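Local coordinates for protein putative metallopeptidase (Shewanella baltica OS155, PDB 3IEH) that probably acts as a zinc-dependent metallocarboxypeptidase of the peptidase M14 family, hydrolysing its substrates at a metal site that binds a zinc ion, at residues I25-F28 with Y29-L32; G82-G85 with L86-F89; E142-V146 with E147-L151. All coordinates share one frame; numbering follows the deposited sequence. Where two conformers were deposited one is given.

Interaction 1: residues I25-F28 with Y29-L32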
ATOM      1  N   ILE A  25       0.710 -14.365 -10.119  1.00 16.27           N
ATOM      2  CA  ILE A  25      -0.060 -14.310  -8.892  1.00 15.90           C
ATOM      3  C   ILE A  25      -0.087 -15.659  -8.129  1.00 15.68           C
ATOM      4  O   ILE A  25      -0.212 -15.667  -6.901  1.00 14.39           O
ATOM      5  CB  ILE A  25      -1.498 -13.792  -9.191  1.00 18.63           C
ATOM      6  CG1 ILE A  25      -2.141 -13.217  -7.923  1.00 17.84           C
ATOM      7  CG2 ILE A  25      -2.372 -14.894  -9.843  1.00 17.49           C
ATOM      8  CD1 ILE A  25      -3.515 -12.627  -8.164  1.00  8.50           C
ATOM      9  N   ASP A  26       0.035 -16.778  -8.849  1.00 15.81           N
ATOM     10  CA  ASP A  26       0.060 -18.102  -8.220  1.00 18.71           C
ATOM     11  C   ASP A  26       1.298 -18.228  -7.346  1.00 17.79           C
ATOM     12  O   ASP A  26       1.226 -18.629  -6.179  1.00 16.96           O
ATOM     13  CB  ASP A  26       0.028 -19.247  -9.254  1.00 19.12           C
ATOM     14  CG  ASP A  26      -1.325 -19.374  -9.961  1.00 27.64           C
ATOM     15  OD1 ASP A  26      -2.364 -19.102  -9.313  1.00 34.16           O
ATOM     16  OD2 ASP A  26      -1.356 -19.759 -11.160  1.00 36.58           O
ATOM     17  N   ASN A  27       2.441 -17.882  -7.922  1.00 17.78           N
ATOM     18  CA  ASN A  27       3.683 -17.878  -7.171  1.00 17.99           C
ATOM     19  C   ASN A  27       3.635 -16.846  -6.033  1.00 16.21           C
ATOM     20  O   ASN A  27       4.088 -17.117  -4.918  1.00 15.10           O
ATOM     21  CB  ASN A  27       4.866 -17.643  -8.114  1.00 19.32           C
ATOM     22  CG  ASN A  27       6.195 -17.780  -7.408  1.00 24.32           C
ATOM     23  OD1 ASN A  27       6.394 -18.730  -6.644  1.00 29.48           O
ATOM     24  ND2 ASN A  27       7.106 -16.817  -7.634  1.00 25.81           N
ATOM     25  N   PHE A  28       3.037 -15.684  -6.303  1.00 16.79           N
ATOM     26  CA  PHE A  28       2.888 -14.642  -5.284  1.00 16.19           C
ATOM     27  C   PHE A  28       2.212 -15.193  -4.035  1.00 15.13           C
ATOM     28  O   PHE A  28       2.735 -15.067  -2.922  1.00 17.01           O
ATOM     29  CB  PHE A  28       2.103 -13.410  -5.814  1.00 18.80           C
ATOM     30  CG  PHE A  28       1.833 -12.379  -4.756  1.00 12.68           C
ATOM     31  CD1 PHE A  28       2.794 -11.464  -4.408  1.00 17.10           C
ATOM     32  CD2 PHE A  28       0.648 -12.377  -4.073  1.00  9.14           C
ATOM     33  CE1 PHE A  28       2.566 -10.553  -3.417  1.00 19.30           C
ATOM     34  CE2 PHE A  28       0.426 -11.482  -3.075  1.00 11.62           C
ATOM     35  CZ  PHE A  28       1.389 -10.577  -2.734  1.00 11.19           C
ATOM     36  N   TYR A  29       1.071 -15.825  -4.221  1.00 14.73           N
ATOM     37  CA  TYR A  29       0.316 -16.384  -3.097  1.00 17.25           C
ATOM     38  C   TYR A  29       0.984 -17.554  -2.371  1.00 18.77           C
ATOM     39  O   TYR A  29       0.807 -17.704  -1.165  1.00 20.01           O
ATOM     40  CB  TYR A  29      -1.064 -16.835  -3.556  1.00 17.35           C
ATOM     41  CG  TYR A  29      -2.036 -15.709  -3.803  1.00 21.89           C
ATOM     42  CD1 TYR A  29      -2.247 -14.718  -2.858  1.00 21.61           C
ATOM     43  CD2 TYR A  29      -2.779 -15.663  -4.967  1.00 23.52           C
ATOM     44  CE1 TYR A  29      -3.180 -13.699  -3.082  1.00 25.66           C
ATOM     45  CE2 TYR A  29      -3.699 -14.670  -5.190  1.00 24.57           C
ATOM     46  CZ  TYR A  29      -3.897 -13.684  -4.253  1.00 26.30           C
ATOM     47  OH  TYR A  29      -4.820 -12.687  -4.516  1.00 28.59           O
ATOM     48  N   LEU A  30       1.692 -18.401  -3.113  1.00 20.44           N
ATOM     49  CA  LEU A  30       2.463 -19.511  -2.529  1.00 20.88           C
ATOM     50  C   LEU A  30       3.487 -18.968  -1.535  1.00 21.61           C
ATOM     51  O   LEU A  30       3.577 -19.454  -0.427  1.00 24.14           O
ATOM     52  CB  LEU A  30       3.165 -20.304  -3.641  1.00 20.23           C
ATOM     53  CG  LEU A  30       4.152 -21.395  -3.227  1.00 24.10           C
ATOM     54  CD1 LEU A  30       3.487 -22.401  -2.297  1.00 26.02           C
ATOM     55  CD2 LEU A  30       4.721 -22.115  -4.447  1.00 24.18           C
ATOM     56  N   LEU A  31       4.252 -17.950  -1.937  1.00 23.49           N
ATOM     57  CA  LEU A  31       5.238 -17.332  -1.051  1.00 23.20           C
ATOM     58  C   LEU A  31       4.527 -16.522   0.055  1.00 23.53           C
ATOM     59  O   LEU A  31       4.995 -16.457   1.185  1.00 25.43           O
ATOM     60  CB  LEU A  31       6.204 -16.420  -1.823  1.00 22.82           C
ATOM     61  CG  LEU A  31       7.010 -16.996  -3.007  1.00 31.31           C
ATOM     62  CD1 LEU A  31       7.784 -15.886  -3.706  1.00 33.88           C
ATOM     63  CD2 LEU A  31       7.961 -18.159  -2.625  1.00 30.81           C
ATOM     64  N   LEU A  32       3.399 -15.903  -0.265  1.00 20.72           N
ATOM     65  CA  LEU A  32       2.689 -15.136   0.722  1.00 21.12           C
ATOM     66  C   LEU A  32       2.216 -16.061   1.843  1.00 21.80           C
ATOM     67  O   LEU A  32       2.445 -15.787   3.000  1.00 21.72           O
ATOM     68  CB  LEU A  32       1.493 -14.399   0.101  1.00 21.73           C
ATOM     69  CG  LEU A  32       0.755 -13.461   1.064  1.00 20.48           C
ATOM     70  CD1 LEU A  32       1.695 -12.346   1.546  1.00 23.14           C
ATOM     71  CD2 LEU A  32      -0.486 -12.881   0.406  1.00 18.85           C
TER

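Interaction 2: residues G82-G85 with L86-F89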
ATOM      1  N   GLY A  82       4.933  -3.069  -5.349  1.00 17.71           N
ATOM      2  CA  GLY A  82       4.340  -2.958  -3.991  1.00 18.83           C
ATOM      3  C   GLY A  82       4.149  -4.300  -3.284  1.00 16.91           C
ATOM      4  O   GLY A  82       4.814  -4.569  -2.280  1.00 15.72           O
ATOM      5  N   PRO A  83       3.246  -5.156  -3.811  1.00 16.28           N
ATOM      6  CA  PRO A  83       3.045  -6.521  -3.319  1.00 14.94           C
ATOM      7  C   PRO A  83       4.331  -7.349  -3.231  1.00 17.99           C
ATOM      8  O   PRO A  83       4.604  -7.940  -2.169  1.00 16.90           O
ATOM      9  CB  PRO A  83       2.127  -7.134  -4.366  1.00 16.85           C
ATOM     10  CG  PRO A  83       1.327  -5.930  -4.922  1.00 13.32           C
ATOM     11  CD  PRO A  83       2.275  -4.783  -4.864  1.00 15.24           C
ATOM     12  N   TRP A  84       5.129  -7.397  -4.309  1.00 16.55           N
ATOM     13  CA  TRP A  84       6.395  -8.183  -4.275  1.00 15.33           C
ATOM     14  C   TRP A  84       7.380  -7.573  -3.278  1.00 16.09           C
ATOM     15  O   TRP A  84       8.159  -8.283  -2.617  1.00 15.99           O
ATOM     16  CB  TRP A  84       7.038  -8.342  -5.662  1.00 13.61           C
ATOM     17  CG  TRP A  84       6.225  -9.194  -6.619  1.00 12.80           C
ATOM     18  CD1 TRP A  84       5.415  -8.751  -7.619  1.00 16.67           C
ATOM     19  CD2 TRP A  84       6.134 -10.629  -6.649  1.00 13.50           C
ATOM     20  NE1 TRP A  84       4.838  -9.812  -8.280  1.00 17.09           N
ATOM     21  CE2 TRP A  84       5.268 -10.975  -7.702  1.00 15.27           C
ATOM     22  CE3 TRP A  84       6.725 -11.650  -5.911  1.00 15.70           C
ATOM     23  CZ2 TRP A  84       4.959 -12.301  -8.010  1.00 18.72           C
ATOM     24  CZ3 TRP A  84       6.416 -12.973  -6.228  1.00 11.23           C
ATOM     25  CH2 TRP A  84       5.531 -13.281  -7.247  1.00 10.03           C
ATOM     26  N   GLY A  85       7.340  -6.250  -3.172  1.00 15.69           N
ATOM     27  CA  GLY A  85       8.105  -5.539  -2.159  1.00 14.67           C
ATOM     28  C   GLY A  85       7.707  -5.972  -0.764  1.00 14.54           C
ATOM     29  O   GLY A  85       8.558  -6.103   0.108  1.00 17.04           O
ATOM     30  N   LEU A  86       6.417  -6.208  -0.550  1.00 18.01           N
ATOM     31  CA  LEU A  86       5.929  -6.693   0.755  0.70 18.72           C
ATOM     32  C   LEU A  86       6.438  -8.098   1.019  1.00 19.31           C
ATOM     33  O   LEU A  86       6.815  -8.408   2.146  1.00 19.30           O
ATOM     34  CB  LEU A  86       4.402  -6.651   0.855  0.70 16.99           C
ATOM     35  CG  LEU A  86       3.791  -6.908   2.238  0.70 21.04           C
ATOM     36  CD1 LEU A  86       4.556  -6.220   3.389  0.70  6.12           C
ATOM     37  CD2 LEU A  86       2.324  -6.465   2.248  0.70 17.71           C
ATOM     38  N   LEU A  87       6.472  -8.939  -0.014  1.00 18.33           N
ATOM     39  CA  LEU A  87       6.996 -10.287   0.157  1.00 19.41           C
ATOM     40  C   LEU A  87       8.464 -10.222   0.540  1.00 20.20           C
ATOM     41  O   LEU A  87       8.913 -10.971   1.386  1.00 22.94           O
ATOM     42  CB  LEU A  87       6.856 -11.150  -1.115  1.00 19.34           C
ATOM     43  CG  LEU A  87       5.529 -11.876  -1.338  1.00 25.81           C
ATOM     44  CD1 LEU A  87       5.547 -12.653  -2.702  1.00 17.91           C
ATOM     45  CD2 LEU A  87       5.257 -12.837  -0.165  1.00 30.92           C
ATOM     46  N   HIS A  88       9.218  -9.347  -0.114  1.00 20.16           N
ATOM     47  CA  HIS A  88      10.619  -9.209   0.176  1.00 19.19           C
ATOM     48  C   HIS A  88      10.822  -8.846   1.646  1.00 19.00           C
ATOM     49  O   HIS A  88      11.606  -9.479   2.363  1.00 15.73           O
ATOM     50  CB  HIS A  88      11.252  -8.140  -0.689  1.00 18.59           C
ATOM     51  CG  HIS A  88      12.699  -7.973  -0.408  1.00 20.90           C
ATOM     52  ND1 HIS A  88      13.166  -7.115   0.564  1.00 20.76           N
ATOM     53  CD2 HIS A  88      13.778  -8.626  -0.893  1.00 20.89           C
ATOM     54  CE1 HIS A  88      14.480  -7.213   0.632  1.00 21.56           C
ATOM     55  NE2 HIS A  88      14.877  -8.120  -0.246  1.00 16.38           N
ATOM     56  N   PHE A  89      10.091  -7.830   2.073  1.00 18.04           N
ATOM     57  CA  PHE A  89      10.131  -7.359   3.445  1.00 19.49           C
ATOM     58  C   PHE A  89       9.810  -8.454   4.463  1.00 21.09           C
ATOM     59  O   PHE A  89      10.467  -8.551   5.492  1.00 22.83           O
ATOM     60  CB  PHE A  89       9.151  -6.202   3.589  1.00 17.73           C
ATOM     61  CG  PHE A  89       8.818  -5.861   4.991  1.00 22.53           C
ATOM     62  CD1 PHE A  89       9.626  -4.990   5.719  1.00 28.14           C
ATOM     63  CD2 PHE A  89       7.667  -6.366   5.580  1.00 31.69           C
ATOM     64  CE1 PHE A  89       9.302  -4.640   7.004  1.00 33.90           C
ATOM     65  CE2 PHE A  89       7.334  -6.030   6.876  1.00 36.95           C
ATOM     66  CZ  PHE A  89       8.160  -5.167   7.599  1.00 36.76           C
TER

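Interaction 3: residues E142-V146 with E147-L151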
ATOM      1  N   GLU A 142     -20.501   6.108  -6.418  1.00 17.27           N
ATOM      2  CA  GLU A 142     -20.632   5.290  -7.644  1.00 15.79           C
ATOM      3  C   GLU A 142     -19.314   4.805  -8.238  1.00 15.57           C
ATOM      4  O   GLU A 142     -19.313   4.048  -9.192  1.00 15.16           O
ATOM      5  CB  GLU A 142     -21.421   6.030  -8.738  1.00 15.81           C
ATOM      6  CG  GLU A 142     -20.647   7.082  -9.554  1.00 11.27           C
ATOM      7  CD  GLU A 142     -20.478   8.416  -8.852  1.00 19.06           C
ATOM      8  OE1 GLU A 142     -20.800   8.531  -7.646  1.00 17.80           O
ATOM      9  OE2 GLU A 142     -20.014   9.362  -9.531  1.00 25.43           O
ATOM     10  N   HIS A 143     -18.194   5.257  -7.705  1.00 16.72           N
ATOM     11  CA  HIS A 143     -16.905   4.791  -8.177  1.00 17.37           C
ATOM     12  C   HIS A 143     -16.296   3.711  -7.293  1.00 16.08           C
ATOM     13  O   HIS A 143     -15.290   3.141  -7.662  1.00 15.08           O
ATOM     14  CB  HIS A 143     -15.915   5.951  -8.243  1.00 18.25           C
ATOM     15  CG  HIS A 143     -16.279   7.004  -9.239  1.00 22.97           C
ATOM     16  ND1 HIS A 143     -16.669   8.272  -8.863  1.00 20.73           N
ATOM     17  CD2 HIS A 143     -16.302   6.983 -10.595  1.00 17.31           C
ATOM     18  CE1 HIS A 143     -16.923   8.983  -9.948  1.00 20.79           C
ATOM     19  NE2 HIS A 143     -16.713   8.223 -11.011  1.00 19.19           N
ATOM     20  N   THR A 144     -16.863   3.454  -6.118  1.00 17.00           N
ATOM     21  CA  THR A 144     -16.284   2.458  -5.209  1.00 15.94           C
ATOM     22  C   THR A 144     -16.345   1.088  -5.879  1.00 15.36           C
ATOM     23  O   THR A 144     -17.403   0.665  -6.330  1.00 15.99           O
ATOM     24  CB  THR A 144     -17.048   2.388  -3.879  1.00 15.95           C
ATOM     25  OG1 THR A 144     -17.332   3.714  -3.417  1.00 16.70           O
ATOM     26  CG2 THR A 144     -16.268   1.575  -2.841  1.00 10.55           C
ATOM     27  N   SER A 145     -15.214   0.407  -5.938  1.00 14.73           N
ATOM     28  CA  SER A 145     -15.116  -0.889  -6.600  1.00 14.65           C
ATOM     29  C   SER A 145     -15.653  -1.991  -5.680  1.00 14.44           C
ATOM     30  O   SER A 145     -15.988  -1.724  -4.532  1.00 12.51           O
ATOM     31  CB  SER A 145     -13.646  -1.195  -6.930  1.00 13.25           C
ATOM     32  OG  SER A 145     -12.966  -1.607  -5.741  1.00 13.18           O
ATOM     33  N   VAL A 146     -15.726  -3.217  -6.203  1.00 13.69           N
ATOM     34  CA  VAL A 146     -16.048  -4.396  -5.396  1.00 16.88           C
ATOM     35  C   VAL A 146     -15.120  -4.468  -4.173  1.00 17.41           C
ATOM     36  O   VAL A 146     -15.557  -4.659  -3.034  1.00 17.83           O
ATOM     37  CB  VAL A 146     -15.823  -5.704  -6.204  1.00 17.61           C
ATOM     38  CG1 VAL A 146     -16.061  -6.908  -5.343  1.00 22.39           C
ATOM     39  CG2 VAL A 146     -16.719  -5.754  -7.419  1.00 20.66           C
ATOM     40  N   GLU A 147     -13.826  -4.314  -4.412  1.00 17.30           N
ATOM     41  CA  GLU A 147     -12.853  -4.382  -3.314  1.00 17.01           C
ATOM     42  C   GLU A 147     -13.089  -3.263  -2.288  1.00 15.66           C
ATOM     43  O   GLU A 147     -13.065  -3.502  -1.079  1.00 12.51           O
ATOM     44  CB  GLU A 147     -11.409  -4.326  -3.840  1.00 17.27           C
ATOM     45  CG  GLU A 147     -11.076  -5.368  -4.937  1.00 20.07           C
ATOM     46  CD  GLU A 147     -11.454  -4.934  -6.343  1.00 28.13           C
ATOM     47  OE1 GLU A 147     -12.154  -3.897  -6.491  1.00 26.94           O
ATOM     48  OE2 GLU A 147     -11.035  -5.628  -7.302  1.00 27.73           O
ATOM     49  N   GLY A 148     -13.321  -2.043  -2.771  1.00 15.49           N
ATOM     50  CA  GLY A 148     -13.549  -0.914  -1.873  1.00 15.88           C
ATOM     51  C   GLY A 148     -14.750  -1.171  -0.992  1.00 16.70           C
ATOM     52  O   GLY A 148     -14.705  -0.916   0.212  1.00 19.45           O
ATOM     53  N   LYS A 149     -15.812  -1.699  -1.587  1.00 13.93           N
ATOM     54  CA  LYS A 149     -17.020  -2.034  -0.839  1.00 17.49           C
ATOM     55  C   LYS A 149     -16.721  -3.055   0.267  1.00 17.87           C
ATOM     56  O   LYS A 149     -17.175  -2.896   1.410  1.00 19.99           O
ATOM     57  CB  LYS A 149     -18.129  -2.555  -1.775  1.00 17.83           C
ATOM     58  CG  LYS A 149     -18.844  -1.471  -2.549  1.00 22.17           C
ATOM     59  CD  LYS A 149     -19.622  -2.061  -3.719  1.00 36.84           C
ATOM     60  CE  LYS A 149     -20.487  -1.035  -4.457  1.00 38.51           C
ATOM     61  NZ  LYS A 149     -21.267  -1.687  -5.579  1.00 44.08           N
ATOM     62  N   LEU A 150     -15.951  -4.087  -0.074  1.00 16.91           N
ATOM     63  CA  LEU A 150     -15.496  -5.043   0.911  1.00 17.27           C
ATOM     64  C   LEU A 150     -14.682  -4.370   2.036  1.00 19.91           C
ATOM     65  O   LEU A 150     -14.828  -4.755   3.213  1.00 20.47           O
ATOM     66  CB  LEU A 150     -14.636  -6.113   0.260  1.00 18.11           C
ATOM     67  CG  LEU A 150     -15.321  -7.087  -0.680  1.00 17.55           C
ATOM     68  CD1 LEU A 150     -14.269  -8.034  -1.247  1.00 10.96           C
ATOM     69  CD2 LEU A 150     -16.431  -7.833   0.052  1.00 15.10           C
ATOM     70  N   LEU A 151     -13.842  -3.381   1.683  1.00 17.72           N
ATOM     71  CA  LEU A 151     -13.026  -2.666   2.676  1.00 16.87           C
ATOM     72  C   LEU A 151     -13.910  -1.772   3.554  1.00 17.94           C
ATOM     73  O   LEU A 151     -13.739  -1.742   4.766  1.00 17.07           O
ATOM     74  CB  LEU A 151     -11.904  -1.847   2.022  1.00 15.06           C
ATOM     75  CG  LEU A 151     -10.758  -2.591   1.319  1.00 21.14           C
ATOM     76  CD1 LEU A 151      -9.938  -1.641   0.429  1.00  9.70           C
ATOM     77  CD2 LEU A 151      -9.862  -3.308   2.318  1.00 16.01           C
TER

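Interaction 1: residues I25-F28 with Y29-L32
Phe28 and Tyr29 bring two aromatic rings together in the first turns of helix 25-39, the edge of one toward the face of the other. The rings form an offset edge-to-face pair, with centroids 5.6 Å apart and planes at 68°. Phe28 supplies the edge: its CD2 lies over one face of Tyr29, 3.9 Å from Tyr29 CD1. The first torsions explain how neighbours can meet in this way, since CG of Phe28 is anti to the backbone nitrogen (chi1 175°) while CG of Tyr29 is anti to the carbonyl carbon (chi1 -75°).

Apolar contacts at a spacing of four residues accompany the pair. Ile25 runs alongside Tyr29 and points the same way, placing CG1 3.5 Å from Tyr29 CE2; its terminal CD1 continues along that side of the ring toward the phenol oxygen, ending 3.9 Å from Tyr29 OH. Phe28 and Leu32 likewise extend side by side, with Phe28 CE2 3.9 Å from Leu32 CD2. Apart from these, and more loosely, the polar Asn27 meets Leu31 at the same spacing, its OD1 4.1 Å from Leu31 CG.

Beneath the side chains run four i to i+4 backbone hydrogen bonds, from Tyr29, Leu30, Leu31 and Leu32 to the carbonyls of Ile25, Asp26, Asn27 and Phe28. They range from 2.9 Å for Leu32 N to Phe28 O to 3.1 Å for Leu31 N to Asn27 O.

Several elements of the fold close around these side chains. Ile25 and Tyr29 pack on Pro111 of helix 111-116 and on Tyr52 of strand 52-58; Phe28 reaches both Phe114 of helix 111-116, where the two rings meet, and helix 81-91, where its ring meets Trp84 edge-to-face.

Interaction 2: residues G82-G85 with L86-F89
A beta-alpha-beta unit, strand 68-73, helix 81-91 and strand 102-106, provides the setting in which Trp84 meets Leu87 on the connecting helix. The two side chains lie alongside each other: both have CG anti to the carbonyl carbon (chi1 -67° for Trp84, -85° for Leu87), which turns them the same way along the helix. A single methyl makes the contact: Leu87 CD1 sits 3.6 Å from Trp84 CE3 and equally 3.6 Å from Trp84 CZ3, against the benzene half of the indole. At the other end of that ring system, Trp84 NE1 is hydrogen-bonded to Ser22 O, which should limit rotation of the indole.

Regular helical bonds join the two turns. Leu86 N reaches Gly82 O at 2.9 Å, and Leu87, His88 and Phe89 bond in the same way to the carbonyls of Pro83, Trp84 and Gly85. The imidazole of His88 leads off the helix, and its ND1 is hydrogen-bonded to Ser261 OG.

Helix 81-91 packs between helices 25-39 and 253-271, with loop residues such as Phe18 also against it. Leu87 rests on Leu31 of helix 25-39, while Leu86 touches Met264 and Phe89 packs on Thr265 and Leu268 of helix 253-271.

Interaction 3: residues E142-V146 with E147-L151
Ser145 OG is gripped from two directions. It accepts the backbone N-H of Gly148, with OG 3.0 Å from Gly148 N in a nearly straight bond (168°), and it donates to Glu147 OE1. The second bond is short, 2.5 Å from Ser145 OG to Glu147 OE1, a value not to be over-read at this resolution; the hydroxyl meets the carboxylate oxygen nearly along its C-O axis. A chi1 of 77° sets OG between the backbone nitrogen and carbonyl carbon of Ser145, where it can reach both Gly148 N and Glu147 OE1. Glu147 in turn bends at chi2 (85°), which folds its carboxylate back toward the serine. The same OE1 also receives a hydrogen bond from Asn121 ND2, so donors from two parts of the chain hold the acid in place.

This is an N-cap: Ser145 stands just before helix 146-152, and its hydroxyl accepts from an amide of the first turn, where the regular i to i+4 pattern has not yet begun. The negative carboxylate of Glu147, which is buried, would probably be favoured by its place near the positive end of the helix dipole.

Main-chain bonding takes over at once, with Lys149 N donating to Ser145 O at 3.0 Å and Leu150 N to Val146 O, also at 3.0 Å. Beside the cap, Thr144 turns its methyl onto the first turn: CG2 is 3.6 Å from Gly148 C and 3.5 Å from Lys149 N, a close approach to main chain made where Gly148 has no side chain. Lys149 continues the apolar contact with its CG, 4.0 Å from Thr144 CG2. The hydroxyl of Thr144 bonds elsewhere, to Gly130 O and Asn141 N, and Val146 N is held by Glu125 OE1, tying the loop that leads into the helix to preceding segments of the chain.

Along the chain the three contacts follow in series. Interactions 1 and 2 have centres 11 Å apart and touch, Phe28 CD1 lying 3.4 Å from Leu87 CD1, so that helices 25-39 and 81-91 pack against each other on the same side of the chain's centre. Interaction 3 is remote, its centre 24 Å from either, on the opposite side of the chain's centre from interaction 2. The mixed eight-stranded sheet, ordered 1-2-4-3-5-8-6-7, belongs to the M14 metallopeptidase fold and carries the zinc ligand His170 on strand 165-172. Helix 81-91 begins just after the other ligands, His76 and Glu79, while Ser145 lies about 9 Å from His76, measured between side chains.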